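Local structure of probable transcriptional regulator, LysR family protein (Rhodococcus sp., 2QL3) at residues Pro21-Ala26 with Arg199-Phe204; Glu54-Ile59 with Thr193-Ala198; Tyr61-Ser66 with Thr115-Asp120; Ala125-Arg130 with Leu149-Leu154; Tyr133-Ala136 with Thr140-Ala143. The protein is probably a DNA-binding transcriptional regulator of the LysR family, represented here by its C-terminal substrate-binding-like domain. All coordinates share one frame; numbering follows the deposited sequence.

Contact 1: Pro21-Ala26 with Arg199-Phe204; sequences PSMLYA and RAFIRF
F201 is the buried meeting point of the two helices, its far rim turned toward M23 and L24, while F204 reaches A26 one turn further on. With the short axes 11.4 Å apart and their N-to-C directions 122° from each other, the backbones stay separate and side chains span the distance. In the buried part, formed by M23, L24 and F201, the main element is a Met-aromatic contact: the selenium of M23, a selenomethionine, lies 5.4 Å from the centroid of the F201 ring, at an oblique bearing. Its methyl carbon CE sits near the ring plane at the CZ edge, but is modelled too close to be trusted, so the evidence rests on the selenium. The ring is carried toward the other helix by CG standing anti to the backbone N of F201 (chi1 -176°). L24 adds CD1, 4.2 Å from F201 CE1 and oblique to the ring. F27 packs edge-to-face against the same ring, and I7, V9 and V57 of the sheet also touch F201.

A26 and F204, by contrast, are partly exposed to solvent. There A26 CB lies in the plane of the F204 ring at its edge, 3.6 Å from CE2, and the backbone O of A26 is 3.4 Å from F204 CZ. With 203 Å² buried and no hydrogen bond across the segments, the helices are joined by apolar and Met-aromatic contacts.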
# COMPACT_ATOMS: atom_id res chain seq x y z
N PRO A 21 6.33 -2.16 -11.90
CA PRO A 21 6.97 -0.94 -12.43
C PRO A 21 7.99 -1.18 -13.52
O PRO A 21 7.86 -0.58 -14.58
CB PRO A 21 7.60 -0.32 -11.20
CG PRO A 21 6.66 -0.81 -10.01
CD PRO A 21 6.41 -2.25 -10.43
N SER A 22 8.97 -2.09 -13.31
CA SER A 22 9.99 -2.32 -14.34
C SER A 22 9.44 -3.02 -15.58
O SER A 22 9.92 -2.78 -16.66
CB SER A 22 11.24 -3.06 -13.81
OG SER A 22 10.87 -4.26 -13.18
N MSE A 23 8.47 -3.92 -15.38
CA MSE A 23 7.79 -4.58 -16.48
C MSE A 23 7.14 -3.58 -17.40
O MSE A 23 7.35 -3.62 -18.58
CB MSE A 23 6.66 -5.49 -15.94
CG MSE A 23 6.92 -6.92 -16.02
SE MSE A 23 5.26 -7.92 -15.50
CE MSE A 23 4.04 -6.74 -16.16
N LEU A 24 6.32 -2.69 -16.85
CA LEU A 24 5.65 -1.64 -17.65
C LEU A 24 6.66 -0.71 -18.30
O LEU A 24 6.53 -0.36 -19.48
CB LEU A 24 4.65 -0.82 -16.80
CG LEU A 24 3.19 -1.36 -16.78
CD1 LEU A 24 3.04 -2.80 -17.37
CD2 LEU A 24 2.44 -1.13 -15.48
N TYR A 25 7.68 -0.31 -17.54
CA TYR A 25 8.75 0.54 -18.12
C TYR A 25 9.44 -0.18 -19.27
O TYR A 25 9.48 0.35 -20.39
CB TYR A 25 9.75 1.00 -17.03
CG TYR A 25 10.67 2.06 -17.55
CD1 TYR A 25 10.35 3.41 -17.42
CD2 TYR A 25 11.82 1.71 -18.23
CE1 TYR A 25 11.16 4.40 -17.94
CE2 TYR A 25 12.64 2.70 -18.78
CZ TYR A 25 12.30 4.04 -18.61
OH TYR A 25 13.10 5.02 -19.12
N ALA A 26 9.97 -1.37 -19.02
CA ALA A 26 10.68 -2.10 -20.07
C ALA A 26 9.77 -2.36 -21.30
O ALA A 26 10.21 -2.21 -22.46
CB ALA A 26 11.28 -3.42 -19.53
N ARG A 199 0.12 -10.94 -26.79
CA ARG A 199 1.11 -11.96 -27.09
C ARG A 199 2.55 -11.37 -26.98
O ARG A 199 3.44 -11.98 -26.38
CB ARG A 199 0.84 -12.52 -28.47
CG ARG A 199 0.95 -13.96 -28.48
CD ARG A 199 -0.01 -14.52 -29.46
NE ARG A 199 0.71 -15.04 -30.61
CZ ARG A 199 1.16 -16.29 -30.73
NH1 ARG A 199 0.98 -17.18 -29.76
NH2 ARG A 199 1.80 -16.65 -31.85
N ALA A 200 2.75 -10.18 -27.55
CA ALA A 200 4.07 -9.52 -27.43
C ALA A 200 4.43 -9.29 -25.98
O ALA A 200 5.60 -9.48 -25.60
CB ALA A 200 4.16 -8.20 -28.25
N PHE A 201 3.41 -8.92 -25.17
CA PHE A 201 3.62 -8.69 -23.73
C PHE A 201 4.07 -9.97 -22.97
O PHE A 201 5.08 -9.94 -22.23
CB PHE A 201 2.38 -8.08 -23.07
CG PHE A 201 2.57 -7.76 -21.64
CD1 PHE A 201 3.04 -6.51 -21.28
CD2 PHE A 201 2.24 -8.67 -20.63
CE1 PHE A 201 3.21 -6.15 -19.95
CE2 PHE A 201 2.43 -8.32 -19.28
CZ PHE A 201 2.94 -7.03 -18.96
N ILE A 202 3.34 -11.05 -23.18
CA ILE A 202 3.63 -12.31 -22.59
C ILE A 202 5.04 -12.79 -22.98
O ILE A 202 5.80 -13.22 -22.11
CB ILE A 202 2.55 -13.37 -22.97
CG1 ILE A 202 1.18 -12.96 -22.39
CG2 ILE A 202 3.03 -14.81 -22.55
CD1 ILE A 202 -0.09 -13.60 -23.08
N ARG A 203 5.41 -12.69 -24.25
CA ARG A 203 6.72 -13.15 -24.73
C ARG A 203 7.81 -12.25 -24.13
O ARG A 203 8.88 -12.73 -23.77
CB ARG A 203 6.82 -13.21 -26.29
CG ARG A 203 5.87 -14.20 -26.99
CD ARG A 203 6.09 -14.16 -28.51
NE ARG A 203 5.19 -14.98 -29.34
CZ ARG A 203 4.97 -14.77 -30.65
NH1 ARG A 203 5.56 -13.74 -31.27
NH2 ARG A 203 4.17 -15.56 -31.37
N PHE A 204 7.52 -10.95 -24.02
CA PHE A 204 8.49 -9.98 -23.56
C PHE A 204 8.79 -10.16 -22.06
O PHE A 204 9.97 -10.14 -21.66
CB PHE A 204 8.07 -8.55 -23.92
CG PHE A 204 9.06 -7.47 -23.43
CD1 PHE A 204 10.14 -7.10 -24.21
CD2 PHE A 204 8.89 -6.88 -22.20
CE1 PHE A 204 11.08 -6.11 -23.76
CE2 PHE A 204 9.80 -5.91 -21.73
CZ PHE A 204 10.91 -5.53 -22.53

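Contact 2: Glu54-Ile59 with Thr193-Ala198; sequences ELDVAI and TLSRVA
D56 faces the start of helix 196-205 and meets it directly through carbon and indirectly through water. Starting at CB, the first neighbour is the methyl of A198: D56 CB and A198 CB are 4.2 Å apart, an ordinary apolar approach. The chi1 of -70° then sets CG beside the backbone N, which leaves D56 OD1 4.2 Å from A198 CB and within range of two waters. OD1 takes a hydrogen from each. Water 1 donates to D56 OD1 at 2.7 Å and accepts from the backbone N of S195 at 2.8 Å; water 2 donates to the same D56 OD1 at 2.8 Å and accepts from S195 OG at 3.0 Å. The two waters thus bridge a carboxylate oxygen to the backbone N and the hydroxyl of S195, although D56 OD1 and S195 OG are themselves 4.2 Å apart. The other oxygen, OD2, is held by the backbone N of A8.

S195 is the N-cap: its OG accepts from A198 N at 3.1 Å, with an N-H...O angle of 159°. Its hydroxyl can therefore serve the helix end and water 2 together. Just before the cap, L194 CD2 comes to the limit of contact with D56 O.

The aspartate leads into strand 57-61, which runs between parallel strand 5-11 and antiparallel strand 182-189, while V57 touches F201 and I202 further along helix 196-205.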
# COMPACT_ATOMS: atom_id res chain seq x y z
N GLU A 54 -12.08 -7.51 -19.83
CA GLU A 54 -11.73 -6.16 -19.48
C GLU A 54 -10.23 -6.07 -19.30
O GLU A 54 -9.68 -4.97 -19.38
CB GLU A 54 -12.42 -5.74 -18.16
CG GLU A 54 -13.92 -5.52 -18.25
CD GLU A 54 -14.49 -5.07 -16.89
OE1 GLU A 54 -15.16 -5.90 -16.21
OE2 GLU A 54 -14.24 -3.90 -16.48
N LEU A 55 -9.61 -7.20 -18.98
CA LEU A 55 -8.16 -7.33 -18.90
C LEU A 55 -7.72 -8.31 -19.97
O LEU A 55 -8.46 -9.24 -20.26
CB LEU A 55 -7.71 -7.84 -17.53
CG LEU A 55 -8.03 -7.02 -16.30
CD1 LEU A 55 -7.65 -7.87 -15.07
CD2 LEU A 55 -7.27 -5.71 -16.34
N ASP A 56 -6.55 -8.07 -20.55
CA ASP A 56 -5.95 -9.01 -21.51
C ASP A 56 -5.17 -10.07 -20.73
O ASP A 56 -5.26 -11.27 -21.01
CB ASP A 56 -4.97 -8.33 -22.49
CG ASP A 56 -5.67 -7.39 -23.53
OD1 ASP A 56 -6.03 -7.90 -24.60
OD2 ASP A 56 -5.87 -6.16 -23.29
N VAL A 57 -4.38 -9.60 -19.75
CA VAL A 57 -3.48 -10.43 -18.96
C VAL A 57 -3.52 -9.94 -17.51
O VAL A 57 -4.02 -8.85 -17.22
CB VAL A 57 -2.00 -10.42 -19.50
CG1 VAL A 57 -1.92 -10.96 -20.93
CG2 VAL A 57 -1.39 -9.03 -19.44
N ALA A 58 -3.07 -10.81 -16.62
CA ALA A 58 -2.97 -10.52 -15.18
C ALA A 58 -1.59 -11.00 -14.69
O ALA A 58 -1.07 -12.06 -15.14
CB ALA A 58 -4.10 -11.27 -14.45
N ILE A 59 -1.00 -10.22 -13.80
CA ILE A 59 0.18 -10.62 -13.08
C ILE A 59 -0.29 -10.98 -11.68
O ILE A 59 -0.81 -10.13 -10.95
CB ILE A 59 1.21 -9.50 -12.96
CG1 ILE A 59 1.57 -8.94 -14.37
CG2 ILE A 59 2.44 -9.96 -12.18
CD1 ILE A 59 2.11 -9.94 -15.34
N THR A 193 -8.98 -14.98 -27.29
CA THR A 193 -8.26 -14.84 -28.54
C THR A 193 -7.31 -13.73 -28.27
O THR A 193 -7.71 -12.55 -28.27
CB THR A 193 -9.16 -14.44 -29.68
OG1 THR A 193 -10.08 -15.49 -29.88
CG2 THR A 193 -8.38 -14.29 -31.00
N LEU A 194 -6.05 -14.10 -28.00
CA LEU A 194 -5.03 -13.12 -27.69
C LEU A 194 -4.75 -12.14 -28.83
O LEU A 194 -4.64 -12.52 -29.98
CB LEU A 194 -3.72 -13.77 -27.23
CG LEU A 194 -3.68 -14.41 -25.82
CD1 LEU A 194 -2.30 -15.05 -25.59
CD2 LEU A 194 -4.00 -13.50 -24.70
N SER A 195 -4.58 -10.87 -28.48
CA SER A 195 -4.18 -9.88 -29.49
C SER A 195 -2.65 -9.93 -29.67
O SER A 195 -1.92 -10.54 -28.88
CB SER A 195 -4.62 -8.48 -29.06
OG SER A 195 -3.68 -8.01 -28.08
N ARG A 196 -2.18 -9.27 -30.71
CA ARG A 196 -0.79 -9.24 -31.06
C ARG A 196 0.00 -8.57 -29.96
O ARG A 196 1.11 -9.03 -29.62
CB ARG A 196 -0.57 -8.50 -32.37
CG ARG A 196 -1.44 -8.99 -33.48
CD ARG A 196 -0.82 -8.92 -34.83
NE ARG A 196 0.19 -9.92 -35.00
CZ ARG A 196 0.19 -10.92 -35.88
NH1 ARG A 196 -0.78 -11.15 -36.75
NH2 ARG A 196 1.22 -11.75 -35.86
N VAL A 197 -0.57 -7.52 -29.38
CA VAL A 197 0.11 -6.77 -28.32
C VAL A 197 0.15 -7.57 -27.00
O VAL A 197 1.14 -7.49 -26.30
CB VAL A 197 -0.51 -5.35 -28.02
CG1 VAL A 197 -0.30 -4.42 -29.16
CG2 VAL A 197 -2.00 -5.46 -27.81
N ALA A 198 -0.89 -8.34 -26.72
CA ALA A 198 -0.99 -9.21 -25.53
C ALA A 198 0.07 -10.30 -25.63
O ALA A 198 0.82 -10.56 -24.70
CB ALA A 198 -2.40 -9.83 -25.41
O HOH W 1 -5.72 -10.20 -25.98
O HOH W 2 -5.28 -6.02 -26.53

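Contact 3: Tyr61-Ser66 with Thr115-Asp120; sequences YDLDLS and TNHAMD
L63 and H117 approach each other on a slant, with one branch of the leucine doing the touching. CD1 of L63 lies 4.0 Å from H117 CB and 4.1 Å from H117 CG, so the methyl lodges where the imidazole joins its stem, oblique to the ring. H117 holds CG anti to the backbone N (chi1 178°), which leaves the methyl at the base of the ring, with the rest of the imidazole running on past it. L155, V182 and P79 also touch H117.

The loop turns sharply before L63. D62 is the centre of an inverse gamma turn, closed by a weak bond from L63 N to Y61 O at 2.8 Å. D64 then adopts a positive phi of 59°, and the CB atoms of L63 and D64 both face the helix. The loop leaves strand 57-61 in one lobe of the periplasmic-binding-protein-like domain, whereas helix 114-125 belongs to the other, so the contact joins the two lobes alongside the strands that pass between them. Only 113 Å² is buried in all, evidence of a light surface contact.

Further toward solvent, the carboxylate of D64 and the amide of N116 face one another without bonding: D64 OD2 and N116 ND2 are 4.4 Å apart. D120, one turn along the helix, lies on the same side, but its carboxylate is modelled too close to the backbone O of N116, so its position is doubtful and its relation to D64 carries no weight.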
# COMPACT_ATOMS: atom_id res chain seq x y z
N TYR A 61 -0.14 -14.00 -8.07
CA TYR A 61 0.39 -15.20 -7.46
C TYR A 61 -0.37 -16.41 -7.96
O TYR A 61 -1.59 -16.39 -8.07
CB TYR A 61 0.29 -15.18 -5.94
CG TYR A 61 0.85 -13.98 -5.22
CD1 TYR A 61 2.22 -13.75 -5.14
CD2 TYR A 61 0.00 -13.11 -4.53
CE1 TYR A 61 2.74 -12.69 -4.40
CE2 TYR A 61 0.51 -12.01 -3.82
CZ TYR A 61 1.89 -11.81 -3.76
OH TYR A 61 2.42 -10.75 -3.04
N ASP A 62 0.33 -17.51 -8.23
CA ASP A 62 -0.33 -18.75 -8.63
C ASP A 62 -0.78 -19.45 -7.36
O ASP A 62 -0.12 -20.41 -6.89
CB ASP A 62 0.66 -19.60 -9.42
CG ASP A 62 0.05 -20.87 -10.01
OD1 ASP A 62 -1.20 -21.08 -10.06
OD2 ASP A 62 0.87 -21.69 -10.41
N LEU A 63 -1.85 -18.91 -6.77
CA LEU A 63 -2.61 -19.46 -5.64
C LEU A 63 -4.11 -19.34 -5.94
O LEU A 63 -4.62 -18.25 -6.28
CB LEU A 63 -2.30 -18.71 -4.31
CG LEU A 63 -0.86 -18.72 -3.81
CD1 LEU A 63 -0.64 -17.76 -2.70
CD2 LEU A 63 -0.45 -20.13 -3.38
N ASP A 64 -4.81 -20.47 -5.87
CA ASP A 64 -6.29 -20.49 -6.01
C ASP A 64 -6.80 -19.93 -7.37
O ASP A 64 -7.84 -19.28 -7.42
CB ASP A 64 -6.97 -19.72 -4.82
CG ASP A 64 -6.46 -20.15 -3.38
OD1 ASP A 64 -6.30 -21.35 -3.14
OD2 ASP A 64 -6.31 -19.27 -2.46
N LEU A 65 -6.06 -20.14 -8.46
CA LEU A 65 -6.43 -19.56 -9.76
C LEU A 65 -7.38 -20.53 -10.46
O LEU A 65 -7.30 -21.72 -10.20
CB LEU A 65 -5.16 -19.33 -10.61
CG LEU A 65 -4.07 -18.39 -10.06
CD1 LEU A 65 -2.92 -18.24 -11.07
CD2 LEU A 65 -4.64 -17.02 -9.66
N SER A 66 -8.26 -20.08 -11.34
CA SER A 66 -8.99 -21.06 -12.15
C SER A 66 -8.05 -21.87 -13.01
O SER A 66 -7.06 -21.36 -13.55
CB SER A 66 -10.01 -20.46 -13.12
OG SER A 66 -9.92 -19.06 -13.09
N THR A 115 -4.01 -14.19 2.52
CA THR A 115 -4.61 -14.43 3.81
C THR A 115 -4.72 -15.93 4.08
O THR A 115 -4.29 -16.37 5.13
CB THR A 115 -6.00 -13.87 3.90
OG1 THR A 115 -6.05 -12.61 3.26
CG2 THR A 115 -6.47 -13.78 5.42
N ASN A 116 -5.28 -16.70 3.12
CA ASN A 116 -5.41 -18.15 3.26
C ASN A 116 -4.05 -18.79 3.21
O ASN A 116 -3.78 -19.76 3.92
CB ASN A 116 -6.27 -18.79 2.15
CG ASN A 116 -7.74 -18.50 2.26
OD1 ASN A 116 -8.21 -17.79 3.16
ND2 ASN A 116 -8.52 -19.10 1.34
N HIS A 117 -3.17 -18.27 2.34
CA HIS A 117 -1.80 -18.82 2.27
C HIS A 117 -1.15 -18.76 3.69
O HIS A 117 -0.56 -19.75 4.17
CB HIS A 117 -0.93 -18.02 1.25
CG HIS A 117 0.48 -18.52 1.18
ND1 HIS A 117 1.54 -17.86 1.79
CD2 HIS A 117 1.00 -19.67 0.68
CE1 HIS A 117 2.64 -18.57 1.64
NE2 HIS A 117 2.34 -19.67 0.96
N ALA A 118 -1.29 -17.60 4.34
CA ALA A 118 -0.63 -17.32 5.60
C ALA A 118 -1.25 -18.22 6.68
O ALA A 118 -0.52 -18.84 7.40
CB ALA A 118 -0.72 -15.83 5.99
N MSE A 119 -2.59 -18.32 6.74
CA MSE A 119 -3.26 -19.24 7.70
C MSE A 119 -2.87 -20.68 7.43
O MSE A 119 -2.78 -21.49 8.36
CB MSE A 119 -4.78 -19.15 7.64
CG MSE A 119 -5.41 -17.87 8.09
SE MSE A 119 -4.65 -17.15 9.75
CE MSE A 119 -6.02 -15.75 10.06
N ASP A 120 -2.65 -21.00 6.14
CA ASP A 120 -2.24 -22.35 5.71
C ASP A 120 -0.85 -22.69 6.22
O ASP A 120 -0.64 -23.77 6.72
CB ASP A 120 -2.29 -22.57 4.15
CG ASP A 120 -3.75 -22.64 3.57
OD1 ASP A 120 -4.73 -22.74 4.33
OD2 ASP A 120 -3.90 -22.59 2.33

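Contact 4: Ala125-Arg130 with Leu149-Leu154; sequences AGFAPR and LGWTLL
W151 contributes the largest buried surface here, 45 Å², and its closest approach to both F127 and P129 is through CZ2 of its six-membered ring. F127 follows with 24 Å² and P129 with 15 Å².

The two aromatic side chains come from opposite directions and touch rim to rim. F127 CE2 lies 4.1 Å from W151 CZ2, and each of these atoms is near the plane of the other ring, at its edge. The planes are inclined by about 59°, but neither ring has its face over the other, so this is an edge contact and no stack. Although the CB of W151 does not point at the loop, a chi1 of 59° swings the six-membered end of the indole over to it. P129 adds its CB, 4.4 Å from the same W151 CZ2 and oblique to the indole plane.

The indole is fixed from its polar end as well. NE1 of W151 hydrogen-bonds to the carbonyl of H104, with a weaker bond to that of L101. L98 packs on both W151 and F127, while C122 of helix 114-125 lies against F127 and P129. Within its own segment, L153 brings CD2 in plane against the indole edge.

Just before F127, G126 follows the helix; its positive phi and two bonds back into the last turn define a Schellman motif. The segment 125-130 then leads to strand 131-135, parallel to strand 106-109, so the contact packs the return loop of a beta-alpha-beta crossover against W151, next to strand 152-154.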
# COMPACT_ATOMS: atom_id res chain seq x y z
N ALA A 125 2.57 -25.45 10.53
CA ALA A 125 3.48 -25.43 11.69
C ALA A 125 2.78 -25.78 13.03
O ALA A 125 3.45 -25.87 14.10
CB ALA A 125 4.18 -24.09 11.78
N GLY A 126 1.46 -25.97 12.97
CA GLY A 126 0.68 -26.50 14.12
C GLY A 126 -0.20 -25.52 14.89
O GLY A 126 -0.78 -25.88 15.89
N PHE A 127 -0.33 -24.28 14.43
CA PHE A 127 -1.05 -23.27 15.23
C PHE A 127 -1.95 -22.36 14.43
O PHE A 127 -1.91 -22.35 13.18
CB PHE A 127 -0.12 -22.48 16.17
CG PHE A 127 0.80 -21.54 15.46
CD1 PHE A 127 1.94 -22.01 14.80
CD2 PHE A 127 0.53 -20.17 15.45
CE1 PHE A 127 2.78 -21.15 14.10
CE2 PHE A 127 1.39 -19.28 14.78
CZ PHE A 127 2.50 -19.77 14.11
N ALA A 128 -2.81 -21.68 15.16
CA ALA A 128 -3.67 -20.63 14.67
C ALA A 128 -3.07 -19.36 15.28
O ALA A 128 -2.91 -19.26 16.49
CB ALA A 128 -5.11 -20.84 15.16
N PRO A 129 -2.64 -18.43 14.44
CA PRO A 129 -1.93 -17.29 15.05
C PRO A 129 -2.86 -16.37 15.85
O PRO A 129 -4.07 -16.27 15.50
CB PRO A 129 -1.38 -16.54 13.86
CG PRO A 129 -2.39 -16.84 12.76
CD PRO A 129 -2.73 -18.31 12.97
N ARG A 130 -2.28 -15.72 16.85
CA ARG A 130 -2.93 -14.64 17.62
C ARG A 130 -2.77 -13.33 16.85
O ARG A 130 -1.72 -12.70 16.93
CB ARG A 130 -2.28 -14.45 19.00
CG ARG A 130 -2.03 -15.74 19.89
CD ARG A 130 -1.28 -15.42 21.22
NE ARG A 130 -1.79 -14.19 21.83
CZ ARG A 130 -1.14 -13.01 21.94
NH1 ARG A 130 0.12 -12.85 21.52
NH2 ARG A 130 -1.75 -11.96 22.49
N LEU A 149 4.70 -3.85 16.74
CA LEU A 149 3.31 -4.27 17.02
C LEU A 149 3.01 -5.76 16.75
O LEU A 149 1.92 -6.27 17.10
CB LEU A 149 2.36 -3.36 16.21
CG LEU A 149 2.32 -1.89 16.61
CD1 LEU A 149 1.58 -1.11 15.53
CD2 LEU A 149 1.55 -1.75 17.92
N GLY A 150 3.95 -6.45 16.10
CA GLY A 150 3.96 -7.91 16.06
C GLY A 150 4.93 -8.45 14.98
O GLY A 150 5.86 -7.78 14.61
N TRP A 151 4.74 -9.70 14.56
CA TRP A 151 5.54 -10.30 13.51
C TRP A 151 4.60 -10.51 12.33
O TRP A 151 3.37 -10.65 12.53
CB TRP A 151 6.15 -11.63 13.99
CG TRP A 151 5.15 -12.70 14.42
CD1 TRP A 151 4.66 -12.89 15.70
CD2 TRP A 151 4.54 -13.70 13.61
NE1 TRP A 151 3.79 -13.95 15.71
CE2 TRP A 151 3.68 -14.46 14.45
CE3 TRP A 151 4.61 -14.03 12.24
CZ2 TRP A 151 2.93 -15.53 13.97
CZ3 TRP A 151 3.87 -15.11 11.78
CH2 TRP A 151 3.04 -15.85 12.64
N THR A 152 5.13 -10.59 11.12
CA THR A 152 4.31 -11.00 10.00
C THR A 152 4.94 -12.07 9.12
O THR A 152 6.07 -12.48 9.33
CB THR A 152 3.78 -9.80 9.15
OG1 THR A 152 2.62 -10.23 8.41
CG2 THR A 152 4.89 -9.22 8.18
N LEU A 153 4.20 -12.51 8.14
CA LEU A 153 4.83 -13.23 7.03
C LEU A 153 4.40 -12.66 5.71
O LEU A 153 3.24 -12.31 5.53
CB LEU A 153 4.58 -14.74 7.11
CG LEU A 153 3.24 -15.44 7.11
CD1 LEU A 153 3.02 -16.03 5.73
CD2 LEU A 153 3.25 -16.56 8.12
N LEU A 154 5.37 -12.55 4.80
CA LEU A 154 5.22 -11.86 3.52
C LEU A 154 5.86 -12.67 2.41
O LEU A 154 6.88 -13.35 2.60
CB LEU A 154 5.86 -10.45 3.57
CG LEU A 154 5.27 -9.35 4.53
CD1 LEU A 154 6.17 -8.16 4.57
CD2 LEU A 154 3.78 -8.92 4.28

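Contact 5: Tyr133-Ala136 with Thr140-Ala143; sequences YRTA and TARA
A tight beta-alpha connection brings T135, the last residue of strand 131-135, against T140 and A141 in the first turns of helix 138-147. T135 uses both branches of its side chain. Its OG1 lies 3.5 Å from T140 CB and 3.7 Å from T140 CG2, while its CG2 reaches the helix backbone at A141 N, 3.8 Å away. The methyl groups T135 CG2 and A141 CB are 4.1 Å apart. With chi1 at 173°, the hydroxyl of T135 stands anti to its own N, and this division of labour follows: oxygen beside T140, methyl over A141.

The two hydroxyls do not bond to one another, since T135 OG1 and T140 OG1 are 4.1 Å apart. Instead they share a partner from outside: E40 of the second subunit, whose OE1 binds T135 OG1 and whose OE2 binds T140 OG1. T135 OG1 is also bonded to N137 N, two residues on, in the manner of an ST turn, and T140 OG1 to N137 ND2. Each hydroxyl of this buried pair thus has two polar partners. The nearby N-terminal end of the helix would be expected to suit the incoming carboxylate.

Within the fold, T135 stays tied by backbone bonds to L108 of strand 106-109, the parallel neighbour of strand 131-135, and to D110 just after it. Helix 138-147 lies over that two-stranded sheet, where F144 meets Y133 edge-to-face, and P17 and P21 of the second subunit cover T140 and A143.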
# COMPACT_ATOMS: atom_id res chain seq x y z
N TYR A 133 -3.38 -7.43 14.83
CA TYR A 133 -3.74 -6.41 13.85
C TYR A 133 -3.87 -7.04 12.47
O TYR A 133 -3.12 -7.92 12.12
CB TYR A 133 -2.72 -5.24 13.82
CG TYR A 133 -2.56 -4.53 15.13
CD1 TYR A 133 -3.51 -3.59 15.56
CD2 TYR A 133 -1.50 -4.86 16.00
CE1 TYR A 133 -3.40 -2.96 16.83
CE2 TYR A 133 -1.37 -4.24 17.28
CZ TYR A 133 -2.33 -3.28 17.66
OH TYR A 133 -2.25 -2.64 18.87
N ARG A 134 -4.82 -6.54 11.69
CA ARG A 134 -5.10 -7.02 10.37
C ARG A 134 -5.14 -5.80 9.45
O ARG A 134 -5.55 -4.69 9.89
CB ARG A 134 -6.45 -7.78 10.43
CG ARG A 134 -7.02 -8.20 9.14
CD ARG A 134 -8.44 -8.82 9.39
NE ARG A 134 -8.39 -9.91 10.38
CZ ARG A 134 -8.38 -11.22 10.11
NH1 ARG A 134 -8.34 -12.09 11.12
NH2 ARG A 134 -8.41 -11.68 8.84
N THR A 135 -4.62 -5.96 8.23
CA THR A 135 -4.55 -4.88 7.21
C THR A 135 -4.50 -5.49 5.80
O THR A 135 -3.90 -6.56 5.58
CB THR A 135 -3.30 -3.96 7.41
OG1 THR A 135 -3.22 -3.04 6.31
CG2 THR A 135 -1.99 -4.78 7.42
N ALA A 136 -5.11 -4.85 4.82
CA ALA A 136 -4.87 -5.32 3.44
C ALA A 136 -3.70 -4.58 2.75
O ALA A 136 -3.36 -4.87 1.59
CB ALA A 136 -6.18 -5.25 2.59
N THR A 140 1.52 -1.14 5.45
CA THR A 140 1.02 -1.08 6.80
C THR A 140 1.52 -2.29 7.61
O THR A 140 1.91 -2.14 8.78
CB THR A 140 -0.51 -0.94 6.85
OG1 THR A 140 -0.89 0.27 6.17
CG2 THR A 140 -1.00 -0.92 8.32
N ALA A 141 1.56 -3.47 6.99
CA ALA A 141 2.03 -4.65 7.68
C ALA A 141 3.50 -4.46 8.05
O ALA A 141 3.87 -4.72 9.17
CB ALA A 141 1.86 -5.91 6.84
N ARG A 142 4.33 -4.05 7.10
CA ARG A 142 5.78 -3.84 7.35
C ARG A 142 6.00 -2.75 8.35
O ARG A 142 6.82 -2.93 9.28
CB ARG A 142 6.53 -3.43 6.06
CG ARG A 142 6.58 -4.49 5.01
CD ARG A 142 7.30 -3.98 3.73
NE ARG A 142 8.76 -3.94 3.93
CZ ARG A 142 9.51 -2.85 3.92
NH1 ARG A 142 10.83 -2.96 4.07
NH2 ARG A 142 8.98 -1.66 3.75
N ALA A 143 5.24 -1.65 8.23
CA ALA A 143 5.41 -0.52 9.18
C ALA A 143 5.01 -0.89 10.61
O ALA A 143 5.70 -0.50 11.56
CB ALA A 143 4.62 0.66 8.73

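From the N terminus, helix 20-30 opens contact 1, which closes only at the C-terminal helix and so encloses the other four. Contact 2 nests directly inside, joining strand 57-61 to the start of that same helix; the two touch through I202 with L194 and M23 with I59. Within contact 2 the chain leaves the first lobe, and contact 3 ties loop 61-66 to helix 114-125 of the second. In series after it, contact 4 ties the loop following that helix to the run into strand 152-154; nested within, contact 5 ties strand 131-135 to helix 138-147. A118 meets L153 where contacts 3 and 4 adjoin. None of the loops cross.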